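Local atomic coordinates of cellulose-binding protein (Saccharophagus degradans, PDB entry 2YHG), a protein that may hydrolyse N- or O-glycosyl bonds in carbohydrate metabolism, the chain being the C-terminal portion of a cellulose-binding protein, with a nucleoside hydrolase-like domain and a β-sandwich-like domain. Residues A[411-416]-A[429-434]; A[388-393]-A[400-405]; A[359-364]-A[372-377]; A[144-149]-A[178-183]. One frame throughout, in Å; residues are numbered along the deposited sequence.

How the contacts relate
From the N terminus, contact 4 comes first: 144-149 and 178-183 are neighbouring strands of the parallel sheet in the nucleoside hydrolase-like domain, joined through helices 155-167 and 170-178. The other three follow in series in the C-terminal domain, none nested in another. Contact 3 closes the loop between 359-364 and 372-377 and spans two sheets; contacts 2 and 1 each close a β-hairpin, one in either sheet. These three touch: W376 of contact 3 packs on L416 of contact 1, I414 of contact 1 on V401 of contact 2, and V401 on L359 of contact 3. Contact 4 stays apart, its centre about 24 Å from that of contact 1.

Contact 1. Residues A[411-416]-A[429-434]; sequences DIHILL and YRRVVI
Y429 begins the pairing with its CB 4.2 Å from CD1 of L415, while its hydroxyl reaches W267 outside the strands. R430 exchanges two backbone hydrogen bonds with L416. R431 turns the other way. Its chain runs extended from the backbone and bends at chi3 (-57°), which carries NH1 to the edge of the H413 imidazole. There R431 NH1 donates to H413 ND1 at 3.0 Å, within both planes although ring and guanidinium stand 80° apart. NE and NH1 also bind the carbonyls of L256 and M264, fixing the group. V432 pairs with I414 through two nearly straight backbone bonds. V433 lays CG2 over the centre of the H413 ring, a CH-pi contact 3.7 Å from the centroid, and CG1 beside OD2 of D411. D411 OD2 accepts H413 NE2 at 2.9 Å, from above the carboxylate plane, so both ring nitrogens are engaged, which should hold the ring's orientation, with NE2 donating and ND1 accepting. OD2 of D383, a magnesium ligand, accepts the backbone N-H of H413. I434 bonds twice to the I412 backbone and sends CD1 to within 4.1 Å of CG1 of I414. The arrangement is an antiparallel β-hairpin at the middle of a four-stranded mixed sheet.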
loop_
_atom_site.group_PDB
_atom_site.type_symbol
_atom_site.label_atom_id
_atom_site.label_comp_id
_atom_site.label_asym_id
_atom_site.label_seq_id
_atom_site.Cartn_x
_atom_site.Cartn_y
_atom_site.Cartn_z
ATOM N N ASP A 411 8.556 22.237 -6.733
ATOM C CA ASP A 411 8.844 21.605 -5.459
ATOM C C ASP A 411 10.057 20.719 -5.563
ATOM O O ASP A 411 10.494 20.299 -6.672
ATOM C CB ASP A 411 7.626 20.910 -4.800
ATOM C CG ASP A 411 7.151 19.645 -5.449
ATOM O OD1 ASP A 411 7.642 19.203 -6.497
ATOM O OD2 ASP A 411 6.284 18.987 -4.818
ATOM N N ILE A 412 10.631 20.441 -4.401
ATOM C CA ILE A 412 11.842 19.648 -4.245
ATOM C C ILE A 412 11.560 18.652 -3.125
ATOM O O ILE A 412 11.192 19.060 -2.014
ATOM C CB ILE A 412 13.042 20.531 -3.896
ATOM C CG1 ILE A 412 13.435 21.409 -5.091
ATOM C CG2 ILE A 412 14.230 19.711 -3.420
ATOM C CD1 ILE A 412 14.438 22.504 -4.790
ATOM N N HIS A 413 11.695 17.370 -3.414
ATOM C CA HIS A 413 11.452 16.325 -2.429
ATOM C C HIS A 413 12.770 15.816 -1.890
ATOM O O HIS A 413 13.620 15.299 -2.642
ATOM C CB HIS A 413 10.656 15.171 -3.039
ATOM C CG HIS A 413 9.246 15.506 -3.368
ATOM N ND1 HIS A 413 8.270 14.538 -3.460
ATOM C CD2 HIS A 413 8.664 16.688 -3.682
ATOM C CE1 HIS A 413 7.146 15.137 -3.830
ATOM N NE2 HIS A 413 7.356 16.440 -3.981
ATOM N N ILE A 414 12.952 15.947 -0.577
ATOM C CA ILE A 414 14.121 15.463 0.127
ATOM C C ILE A 414 13.702 14.332 1.024
ATOM O O ILE A 414 12.751 14.481 1.784
ATOM C CB ILE A 414 14.784 16.583 0.940
ATOM C CG1 ILE A 414 15.105 17.807 0.067
ATOM C CG2 ILE A 414 15.997 16.039 1.664
ATOM C CD1 ILE A 414 16.115 17.551 -1.036
ATOM N N LEU A 415 14.370 13.191 0.947
ATOM C CA LEU A 415 14.044 12.048 1.761
ATOM C C LEU A 415 15.102 11.733 2.798
ATOM O O LEU A 415 16.279 11.546 2.462
ATOM C CB LEU A 415 13.837 10.826 0.881
ATOM C CG LEU A 415 13.412 9.559 1.607
ATOM C CD1 LEU A 415 12.062 9.722 2.297
ATOM C CD2 LEU A 415 13.413 8.352 0.641
ATOM N N LEU A 416 14.683 11.633 4.057
ATOM C CA LEU A 416 15.502 11.008 5.091
ATOM C C LEU A 416 15.177 9.518 5.097
ATOM O O LEU A 416 14.023 9.127 5.275
ATOM C CB LEU A 416 15.159 11.565 6.465
ATOM C CG LEU A 416 15.836 10.849 7.637
ATOM C CD1 LEU A 416 17.342 11.026 7.622
ATOM C CD2 LEU A 416 15.182 11.286 8.960
ATOM N N TYR A 429 11.381 6.375 7.402
ATOM C CA TYR A 429 11.449 7.433 6.402
ATOM C C TYR A 429 10.800 8.699 6.885
ATOM O O TYR A 429 9.763 8.668 7.537
ATOM C CB TYR A 429 10.694 6.991 5.140
ATOM C CG TYR A 429 11.176 5.690 4.558
ATOM C CD1 TYR A 429 12.342 5.617 3.839
ATOM C CD2 TYR A 429 10.489 4.496 4.796
ATOM C CE1 TYR A 429 12.785 4.407 3.330
ATOM C CE2 TYR A 429 10.897 3.301 4.259
ATOM C CZ TYR A 429 12.043 3.267 3.527
ATOM O OH TYR A 429 12.427 2.061 2.958
ATOM N N ARG A 430 11.330 9.833 6.415
ATOM C CA ARG A 430 10.603 11.092 6.424
ATOM C C ARG A 430 10.893 11.857 5.143
ATOM O O ARG A 430 12.028 12.262 4.911
ATOM C CB ARG A 430 10.955 11.975 7.617
ATOM C CG ARG A 430 10.218 13.318 7.600
ATOM C CD ARG A 430 8.744 13.149 7.960
ATOM N NE ARG A 430 8.610 12.616 9.321
ATOM C CZ ARG A 430 8.909 13.295 10.433
ATOM N NH1 ARG A 430 9.066 14.605 10.403
ATOM N NH2 ARG A 430 8.955 12.688 11.608
ATOM N N ARG A 431 9.878 12.069 4.325
ATOM C CA ARG A 431 9.959 12.951 3.198
ATOM C C ARG A 431 9.649 14.368 3.605
ATOM O O ARG A 431 8.686 14.629 4.304
ATOM C CB ARG A 431 9.002 12.499 2.083
ATOM C CG ARG A 431 9.205 13.290 0.783
ATOM C CD ARG A 431 8.156 12.966 -0.271
ATOM N NE ARG A 431 8.154 11.539 -0.565
ATOM C CZ ARG A 431 8.201 10.959 -1.761
ATOM N NH1 ARG A 431 8.342 11.643 -2.872
ATOM N NH2 ARG A 431 8.081 9.647 -1.803
ATOM N N VAL A 432 10.492 15.283 3.137
ATOM C CA VAL A 432 10.312 16.714 3.270
ATOM C C VAL A 432 10.069 17.279 1.879
ATOM O O VAL A 432 10.951 17.234 1.018
ATOM C CB VAL A 432 11.520 17.389 3.920
ATOM C CG1 VAL A 432 11.211 18.856 4.169
ATOM C CG2 VAL A 432 11.873 16.703 5.243
ATOM N N VAL A 433 8.863 17.762 1.635
ATOM C CA VAL A 433 8.502 18.390 0.369
ATOM C C VAL A 433 8.660 19.885 0.559
ATOM O O VAL A 433 7.970 20.511 1.378
ATOM C CB VAL A 433 7.060 18.040 -0.037
ATOM C CG1 VAL A 433 6.641 18.865 -1.243
ATOM C CG2 VAL A 433 6.943 16.546 -0.315
ATOM N N ILE A 434 9.563 20.487 -0.206
ATOM C CA ILE A 434 9.874 21.904 -0.119
ATOM C C ILE A 434 9.289 22.596 -1.342
ATOM O O ILE A 434 9.717 22.360 -2.465
ATOM C CB ILE A 434 11.383 22.159 -0.018
ATOM C CG1 ILE A 434 11.992 21.352 1.147
ATOM C CG2 ILE A 434 11.630 23.645 0.142
ATOM C CD1 ILE A 434 13.523 21.432 1.278
#

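Contact 2. Residues A[388-393]-A[400-405]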
loop_
_atom_site.group_PDB
_atom_site.type_symbol
_atom_site.label_atom_id
_atom_site.label_comp_id
_atom_site.label_asym_id
_atom_site.label_seq_id
_atom_site.Cartn_x
_atom_site.Cartn_y
_atom_site.Cartn_z
ATOM N N SER A 388 19.210 19.379 -10.496
ATOM C CA SER A 388 19.850 18.684 -9.392
ATOM C C SER A 388 19.850 19.590 -8.157
ATOM O O SER A 388 19.764 20.821 -8.260
ATOM C CB SER A 388 21.277 18.274 -9.749
ATOM O OG SER A 388 22.055 19.413 -10.051
ATOM N N VAL A 389 19.914 18.939 -6.996
ATOM C CA VAL A 389 19.842 19.622 -5.724
ATOM C C VAL A 389 20.925 19.079 -4.832
ATOM O O VAL A 389 20.941 17.889 -4.533
ATOM C CB VAL A 389 18.450 19.440 -5.055
ATOM C CG1 VAL A 389 18.437 20.064 -3.640
ATOM C CG2 VAL A 389 17.360 20.024 -5.913
ATOM N N SER A 390 21.812 19.954 -4.381
ATOM C CA SER A 390 22.888 19.579 -3.483
ATOM C C SER A 390 22.441 19.520 -2.027
ATOM O O SER A 390 21.745 20.420 -1.536
ATOM C CB SER A 390 24.030 20.582 -3.628
ATOM O OG SER A 390 24.485 20.615 -4.954
ATOM N N ILE A 391 22.876 18.469 -1.349
ATOM C CA ILE A 391 22.645 18.297 0.072
ATOM C C ILE A 391 23.987 18.117 0.751
ATOM O O ILE A 391 24.702 17.168 0.467
ATOM C CB ILE A 391 21.754 17.051 0.381
ATOM C CG1 ILE A 391 20.459 17.076 -0.422
ATOM C CG2 ILE A 391 21.516 16.949 1.888
ATOM C CD1 ILE A 391 19.671 15.787 -0.317
ATOM N N SER A 392 24.339 19.047 1.628
ATOM C CA SER A 392 25.540 18.921 2.420
ATOM C C SER A 392 25.313 18.036 3.647
ATOM O O SER A 392 24.216 18.039 4.204
ATOM C CB SER A 392 26.020 20.304 2.836
ATOM O OG SER A 392 26.220 21.154 1.699
ATOM N N ASN A 393 26.361 17.329 4.066
ATOM C CA ASN A 393 26.344 16.373 5.189
ATOM C C ASN A 393 25.162 15.428 5.065
ATOM O O ASN A 393 24.489 15.099 6.023
ATOM C CB ASN A 393 26.377 17.067 6.547
ATOM C CG ASN A 393 27.569 17.986 6.683
ATOM O OD1 ASN A 393 27.393 19.175 6.484
ATOM N ND2 ASN A 393 28.797 17.415 6.715
ATOM N N ASN A 400 22.022 19.957 5.132
ATOM C CA ASN A 400 21.634 21.284 4.628
ATOM C C ASN A 400 21.386 21.193 3.153
ATOM O O ASN A 400 22.241 20.755 2.392
ATOM C CB ASN A 400 22.663 22.402 4.909
ATOM C CG ASN A 400 22.672 22.813 6.323
ATOM O OD1 ASN A 400 21.877 23.640 6.762
ATOM N ND2 ASN A 400 23.526 22.164 7.107
ATOM N N VAL A 401 20.192 21.603 2.749
ATOM C CA VAL A 401 19.750 21.543 1.369
ATOM C C VAL A 401 19.896 22.902 0.725
ATOM O O VAL A 401 19.360 23.893 1.214
ATOM C CB VAL A 401 18.275 21.088 1.304
ATOM C CG1 VAL A 401 17.846 20.988 -0.151
ATOM C CG2 VAL A 401 18.070 19.792 2.030
ATOM N N GLN A 402 20.601 22.956 -0.400
ATOM C CA GLN A 402 20.716 24.178 -1.167
ATOM C C GLN A 402 19.570 24.256 -2.157
ATOM O O GLN A 402 19.517 23.460 -3.097
ATOM C CB GLN A 402 22.066 24.195 -1.877
ATOM C CG GLN A 402 23.196 24.422 -0.935
ATOM C CD GLN A 402 24.492 24.672 -1.657
ATOM O OE1 GLN A 402 25.140 23.732 -2.084
ATOM N NE2 GLN A 402 24.786 25.936 -1.950
ATOM N N ILE A 403 18.665 25.197 -1.966
ATOM C CA ILE A 403 17.533 25.374 -2.871
ATOM C C ILE A 403 18.006 26.221 -4.038
ATOM O O ILE A 403 18.400 27.371 -3.866
ATOM C CB ILE A 403 16.378 26.090 -2.173
ATOM C CG1 ILE A 403 15.977 25.412 -0.877
ATOM C CG2 ILE A 403 15.206 26.254 -3.143
ATOM C CD1 ILE A 403 15.502 23.987 -1.030
ATOM N N PRO A 404 18.013 25.676 -5.264
ATOM C CA PRO A 404 18.562 26.457 -6.390
ATOM C C PRO A 404 17.845 27.773 -6.579
ATOM O O PRO A 404 16.637 27.882 -6.438
ATOM C CB PRO A 404 18.378 25.514 -7.583
ATOM C CG PRO A 404 18.479 24.140 -6.947
ATOM C CD PRO A 404 17.677 24.297 -5.670
ATOM N N SER A 405 18.599 28.767 -7.083
ATOM C CA SER A 405 18.024 30.037 -7.432
ATOM C C SER A 405 16.982 29.964 -8.522
ATOM O O SER A 405 16.091 30.791 -8.568
ATOM C CB SER A 405 19.123 31.011 -7.847
ATOM O OG SER A 405 19.985 31.293 -6.766
HETATM O O HOH W 1 21.303 22.714 -5.063
#
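V389 and V401 meet obliquely, methyl to methyl, on the inner side of a short antiparallel β-hairpin whose strand 391-392 is the edge and 398-402 the centre of a three-stranded sheet. Each valine holds its CG1 anti to the backbone N (chi1 175° in V389, -178° in V401), and these two methyls close to 3.7 Å. V389 CG2 extends the apolar row toward the ring of P404, reaching CD at 4.3 Å. Farther along, I391 lies beside V401 in a non-hydrogen-bonded pair, a looser match in which CG1 of I391 stays 4.4 Å from CG2 of V401. The isoleucine and both valines press on strand 411-420 of the other sheet, I391 and V401 on I414 and V389 on I412. The opposite face is more open: S392 and N400 form a hydrogen-bonded pair, and S390 brings CB alongside OE1 of Q402. Backbone bonds link S392 and N400 in both directions, and the carbonyl of S390 takes the nearly straight bond from Q402 N. At the same pair, on the side toward V389, a water replaces the second direct bond. It accepts from S390 N at 2.9 Å and donates to Q402 O at 2.8 Å.

Contact 3. Residues A[359-364]-A[372-377]; sequences LDASGS and LNYSWS. With EDO (1,2-ethanediol), chain K.
With chi1 near -60° in both L359 and W376, each CG stands beside its own backbone N, and the leucine crosses the indole at a slant. W376 is turned by a chi2 of 93° so that the six-membered half of its ring reaches the strand 356-360. W376 CH2 comes to 3.6 Å from CB of L359, and W376 CZ2 to 3.4 Å from the L359 carbonyl O. CB of A361 touches both aromatic rings, 3.7 Å from CZ2 of W376 and 3.8 Å from CD2 of Y374. The indole NE1 is bonded elsewhere, to the carbonyl of S396. The two segments belong to different sheets, 356-360 in the three-stranded antiparallel one and 372-378 at the edge of the four-stranded mixed one, so side chains face each other across the interior of a β-sandwich-like domain; L416 of strand 411-420 packs against both A361 and W376. At D360 the chain leaves its strand in an Asx turn, its OD1 accepting from both N and OG of S362. The A361 carbonyl O is likewise gripped twice, by N and OG of S364, the hydroxyl bond lying in the carbonyl plane. This places S364 CB at the edge of the Y374 ring and 4.0 Å from CD1 of L372, a residue that also adjoins the calcium ligands D366 and D420. A water joins the tyrosine hydroxyl to this turn, donating to S364 O at 2.7 Å. At the far end of the strand, S377 OG shares a hydrogen bond with O2 of a 1,2-ethanediol, probably from the crystallisation liquor.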
loop_
_atom_site.group_PDB
_atom_site.type_symbol
_atom_site.label_atom_id
_atom_site.label_comp_id
_atom_site.label_asym_id
_atom_site.label_seq_id
_atom_site.Cartn_x
_atom_site.Cartn_y
_atom_site.Cartn_z
ATOM N N LEU A 359 18.001 20.618 7.639
ATOM C CA LEU A 359 17.104 19.518 8.003
ATOM C C LEU A 359 17.861 18.632 8.979
ATOM O O LEU A 359 18.865 18.037 8.632
ATOM C CB LEU A 359 16.668 18.721 6.773
ATOM C CG LEU A 359 15.872 19.478 5.704
ATOM C CD1 LEU A 359 15.646 18.582 4.476
ATOM C CD2 LEU A 359 14.573 20.039 6.227
ATOM N N ASP A 360 17.391 18.618 10.213
ATOM C CA ASP A 360 18.119 18.006 11.306
ATOM C C ASP A 360 17.303 16.860 11.885
ATOM O O ASP A 360 16.235 17.094 12.429
ATOM C CB ASP A 360 18.379 19.078 12.382
ATOM C CG ASP A 360 19.262 18.613 13.482
ATOM O OD1 ASP A 360 19.628 17.420 13.531
ATOM O OD2 ASP A 360 19.581 19.481 14.324
ATOM N N ALA A 361 17.814 15.644 11.716
ATOM C CA ALA A 361 17.150 14.450 12.198
ATOM C C ALA A 361 17.632 14.019 13.578
ATOM O O ALA A 361 17.271 12.916 14.034
ATOM C CB ALA A 361 17.329 13.308 11.192
ATOM N N SER A 362 18.408 14.843 14.264
ATOM C CA SER A 362 18.711 14.565 15.681
ATOM C C SER A 362 17.379 14.384 16.501
ATOM O O SER A 362 16.431 15.056 16.403
ATOM C CB SER A 362 19.575 15.740 16.234
ATOM O OG SER A 362 20.703 15.906 15.454
ATOM N N GLY A 363 17.311 13.596 17.558
ATOM C CA GLY A 363 15.919 13.521 17.985
ATOM C C GLY A 363 15.323 12.150 17.681
ATOM O O GLY A 363 14.258 11.762 18.161
ATOM N N SER A 364 15.704 11.795 16.318
ATOM C CA SER A 364 15.330 10.456 15.897
ATOM C C SER A 364 15.821 9.488 16.970
ATOM O O SER A 364 16.794 9.759 17.662
ATOM C CB SER A 364 15.955 10.118 14.550
ATOM O OG SER A 364 15.493 10.949 13.486
ATOM N N LEU A 372 21.889 4.406 14.868
ATOM C CA LEU A 372 21.192 4.895 13.695
ATOM C C LEU A 372 22.184 5.358 12.642
ATOM O O LEU A 372 23.166 6.056 12.947
ATOM C CB LEU A 372 20.251 6.044 14.049
ATOM C CG LEU A 372 19.111 5.719 14.993
ATOM C CD1 LEU A 372 18.369 6.984 15.371
ATOM C CD2 LEU A 372 18.188 4.660 14.395
ATOM N N ASN A 373 21.797 5.134 11.397
ATOM C CA ASN A 373 22.451 5.649 10.206
ATOM C C ASN A 373 21.460 6.570 9.512
ATOM O O ASN A 373 20.280 6.222 9.371
ATOM C CB ASN A 373 22.840 4.471 9.295
ATOM C CG ASN A 373 23.479 4.913 8.000
ATOM O OD1 ASN A 373 22.772 5.243 7.034
ATOM N ND2 ASN A 373 24.803 5.082 8.018
ATOM N N TYR A 374 21.932 7.747 9.093
ATOM C CA TYR A 374 21.113 8.748 8.487
ATOM C C TYR A 374 21.557 8.880 7.054
ATOM O O TYR A 374 22.754 9.038 6.786
ATOM C CB TYR A 374 21.303 10.091 9.213
ATOM C CG TYR A 374 21.045 10.041 10.691
ATOM C CD1 TYR A 374 22.036 9.640 11.574
ATOM C CD2 TYR A 374 19.835 10.455 11.225
ATOM C CE1 TYR A 374 21.782 9.567 12.952
ATOM C CE2 TYR A 374 19.590 10.387 12.570
ATOM C CZ TYR A 374 20.541 9.939 13.438
ATOM O OH TYR A 374 20.283 9.971 14.798
ATOM N N SER A 375 20.588 8.901 6.126
ATOM C CA SER A 375 20.893 9.124 4.729
ATOM C C SER A 375 19.856 10.061 4.099
ATOM O O SER A 375 18.681 9.711 4.022
ATOM C CB SER A 375 20.916 7.797 3.998
ATOM O OG SER A 375 21.302 7.958 2.650
ATOM N N TRP A 376 20.317 11.215 3.612
ATOM C CA TRP A 376 19.458 12.195 2.974
ATOM C C TRP A 376 19.629 12.119 1.478
ATOM O O TRP A 376 20.772 12.123 0.999
ATOM C CB TRP A 376 19.811 13.601 3.449
ATOM C CG TRP A 376 19.632 13.794 4.921
ATOM C CD1 TRP A 376 20.585 13.640 5.901
ATOM C CD2 TRP A 376 18.467 14.284 5.567
ATOM N NE1 TRP A 376 20.081 14.016 7.095
ATOM C CE2 TRP A 376 18.781 14.407 6.930
ATOM C CE3 TRP A 376 17.182 14.599 5.131
ATOM C CZ2 TRP A 376 17.865 14.868 7.857
ATOM C CZ3 TRP A 376 16.270 15.055 6.050
ATOM C CH2 TRP A 376 16.607 15.182 7.400
ATOM N N SER A 377 18.527 12.146 0.736
ATOM C CA SER A 377 18.591 12.083 -0.698
ATOM C C SER A 377 17.592 13.016 -1.355
ATOM O O SER A 377 16.577 13.387 -0.769
ATOM C CB SER A 377 18.357 10.639 -1.176
ATOM O OG SER A 377 17.077 10.210 -0.792
HETATM C C1 EDO K . 15.675 7.466 -2.131
HETATM O O1 EDO K . 16.635 6.799 -2.957
HETATM C C2 EDO K . 14.856 8.505 -2.881
HETATM O O2 EDO K . 15.697 9.575 -3.287
HETATM O O HOH W 2 19.066 11.138 17.051
#

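Contact 4. Residues A[144-149]-A[178-183]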
loop_
_atom_site.group_PDB
_atom_site.type_symbol
_atom_site.label_atom_id
_atom_site.label_comp_id
_atom_site.label_asym_id
_atom_site.label_seq_id
_atom_site.Cartn_x
_atom_site.Cartn_y
_atom_site.Cartn_z
ATOM N N ARG A 144 -10.463 10.706 6.428
ATOM C CA ARG A 144 -9.496 10.032 5.619
ATOM C C ARG A 144 -10.208 9.304 4.470
ATOM O O ARG A 144 -11.225 8.653 4.682
ATOM C CB ARG A 144 -8.755 9.010 6.456
ATOM C CG ARG A 144 -7.835 9.621 7.531
ATOM C CD ARG A 144 -7.233 8.532 8.375
ATOM N NE ARG A 144 -8.249 7.746 9.063
ATOM C CZ ARG A 144 -8.014 6.578 9.636
ATOM N NH1 ARG A 144 -6.790 6.061 9.604
ATOM N NH2 ARG A 144 -8.989 5.927 10.235
ATOM N N PRO A 145 -9.629 9.324 3.284
ATOM C CA PRO A 145 -10.177 8.544 2.191
ATOM C C PRO A 145 -9.982 7.056 2.448
ATOM O O PRO A 145 -9.207 6.658 3.311
ATOM C CB PRO A 145 -9.362 9.023 0.996
ATOM C CG PRO A 145 -8.135 9.605 1.543
ATOM C CD PRO A 145 -8.434 10.086 2.903
ATOM N N VAL A 146 -10.668 6.247 1.663
ATOM C CA VAL A 146 -10.421 4.847 1.773
ATOM C C VAL A 146 -10.051 4.219 0.456
ATOM O O VAL A 146 -10.539 4.562 -0.633
ATOM C CB VAL A 146 -11.575 4.153 2.448
ATOM C CG1 VAL A 146 -12.810 4.371 1.657
ATOM C CG2 VAL A 146 -11.288 2.680 2.695
ATOM N N TRP A 147 -9.026 3.379 0.566
ATOM C CA TRP A 147 -8.531 2.604 -0.546
ATOM C C TRP A 147 -9.282 1.300 -0.623
ATOM O O TRP A 147 -9.468 0.613 0.385
ATOM C CB TRP A 147 -7.056 2.296 -0.396
ATOM C CG TRP A 147 -6.210 3.488 -0.592
ATOM C CD1 TRP A 147 -5.964 4.489 0.318
ATOM C CD2 TRP A 147 -5.599 3.904 -1.811
ATOM N NE1 TRP A 147 -5.262 5.497 -0.273
ATOM C CE2 TRP A 147 -5.020 5.171 -1.576
ATOM C CE3 TRP A 147 -5.509 3.349 -3.088
ATOM C CZ2 TRP A 147 -4.378 5.878 -2.582
ATOM C CZ3 TRP A 147 -4.849 4.035 -4.074
ATOM C CH2 TRP A 147 -4.297 5.312 -3.813
ATOM N N ALA A 148 -9.679 0.933 -1.836
ATOM C CA ALA A 148 -10.169 -0.411 -2.125
ATOM C C ALA A 148 -9.270 -1.003 -3.188
ATOM O O ALA A 148 -8.972 -0.342 -4.173
ATOM C CB ALA A 148 -11.640 -0.416 -2.535
ATOM N N THR A 149 -8.837 -2.239 -2.990
ATOM C CA THR A 149 -7.850 -2.827 -3.858
ATOM C C THR A 149 -8.406 -4.033 -4.594
ATOM O O THR A 149 -9.346 -4.714 -4.141
ATOM C CB THR A 149 -6.581 -3.188 -3.116
ATOM O OG1 THR A 149 -6.851 -4.362 -2.347
ATOM C CG2 THR A 149 -6.098 -2.034 -2.223
ATOM N N SER A 178 -15.143 10.924 -4.536
ATOM C CA SER A 178 -14.049 11.744 -4.059
ATOM C C SER A 178 -13.327 11.165 -2.850
ATOM O O SER A 178 -12.178 11.518 -2.582
ATOM C CB SER A 178 -14.541 13.151 -3.723
ATOM O OG SER A 178 -15.235 13.221 -2.497
ATOM N N LYS A 179 -14.016 10.290 -2.109
ATOM C CA LYS A 179 -13.472 9.703 -0.907
ATOM C C LYS A 179 -12.867 8.304 -1.108
ATOM O O LYS A 179 -12.312 7.752 -0.184
ATOM C CB LYS A 179 -14.567 9.616 0.139
ATOM C CG LYS A 179 -15.026 10.972 0.610
ATOM C CD LYS A 179 -16.138 10.934 1.611
ATOM C CE LYS A 179 -17.382 10.316 1.018
ATOM N NZ LYS A 179 -18.566 10.474 1.908
ATOM N N LEU A 180 -12.947 7.788 -2.325
ATOM C CA LEU A 180 -12.464 6.451 -2.687
ATOM C C LEU A 180 -11.162 6.583 -3.479
ATOM O O LEU A 180 -10.947 7.575 -4.172
ATOM C CB LEU A 180 -13.542 5.768 -3.517
ATOM C CG LEU A 180 -13.336 4.300 -3.908
ATOM C CD1 LEU A 180 -13.183 3.392 -2.712
ATOM C CD2 LEU A 180 -14.486 3.881 -4.800
ATOM N N ARG A 181 -10.334 5.536 -3.421
ATOM C CA ARG A 181 -9.206 5.354 -4.326
ATOM C C ARG A 181 -9.130 3.873 -4.635
ATOM O O ARG A 181 -9.469 3.057 -3.769
ATOM C CB ARG A 181 -7.872 5.799 -3.771
ATOM C CG ARG A 181 -7.703 7.310 -3.613
ATOM C CD ARG A 181 -7.997 7.685 -2.185
ATOM N NE ARG A 181 -7.730 9.140 -1.969
ATOM C CZ ARG A 181 -8.614 10.110 -2.185
ATOM N NH1 ARG A 181 -9.823 9.856 -2.630
ATOM N NH2 ARG A 181 -8.321 11.323 -1.768
ATOM N N VAL A 182 -8.712 3.531 -5.846
ATOM C CA VAL A 182 -8.571 2.137 -6.229
ATOM C C VAL A 182 -7.128 1.842 -6.599
ATOM O O VAL A 182 -6.512 2.564 -7.390
ATOM C CB VAL A 182 -9.508 1.786 -7.414
ATOM C CG1 VAL A 182 -9.275 0.351 -7.904
ATOM C CG2 VAL A 182 -10.977 1.976 -7.002
ATOM N N TYR A 183 -6.622 0.723 -6.056
ATOM C CA TYR A 183 -5.324 0.166 -6.471
ATOM C C TYR A 183 -5.619 -1.223 -7.032
ATOM O O TYR A 183 -5.954 -2.142 -6.297
ATOM C CB TYR A 183 -4.337 0.108 -5.288
ATOM C CG TYR A 183 -2.904 -0.111 -5.693
ATOM C CD1 TYR A 183 -2.500 -1.267 -6.349
ATOM C CD2 TYR A 183 -1.923 0.811 -5.389
ATOM C CE1 TYR A 183 -1.173 -1.485 -6.649
ATOM C CE2 TYR A 183 -0.567 0.598 -5.705
ATOM C CZ TYR A 183 -0.210 -0.565 -6.341
ATOM O OH TYR A 183 1.097 -0.876 -6.667
#
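R181 lies over W147 so closely that its CB sits 3.3 Å from the centroid of the six-membered ring, 5° off the normal, a CH-pi contact. The chain bends at chi2 (97°), CG and CD staying near the indole, and the guanidinium plane ends 89° from that of the ring. P145 CB covers the centre of one guanidinium face, 3.4 Å from R181 NE. The group's rotation is fixed as well: R181 NH1 donates to the carbonyls of S178 and L180, and NE bonds to S260 OG. On the other side of the sheet the fit is looser, with CD1 of L180 4.1 Å from CB of A148. The partly exposed end is the beginning of the strands, where K179 sends its side chain away from P145 and K179 O accepts V146 N at 2.9 Å. Three more bonds follow: R181 N to V146 O, A148 N to R181 O, Y183 N to A148 O. The strands are the two ends of a β-alpha-β crossover of the nucleoside hydrolase-like domain, through helices 155-167 and 170-178; strands 30-35 and 203-207 flank them, helix 155-167 covers A148, L180 and V182, and helix 246-249 meets T149 and Y183 on the reverse face.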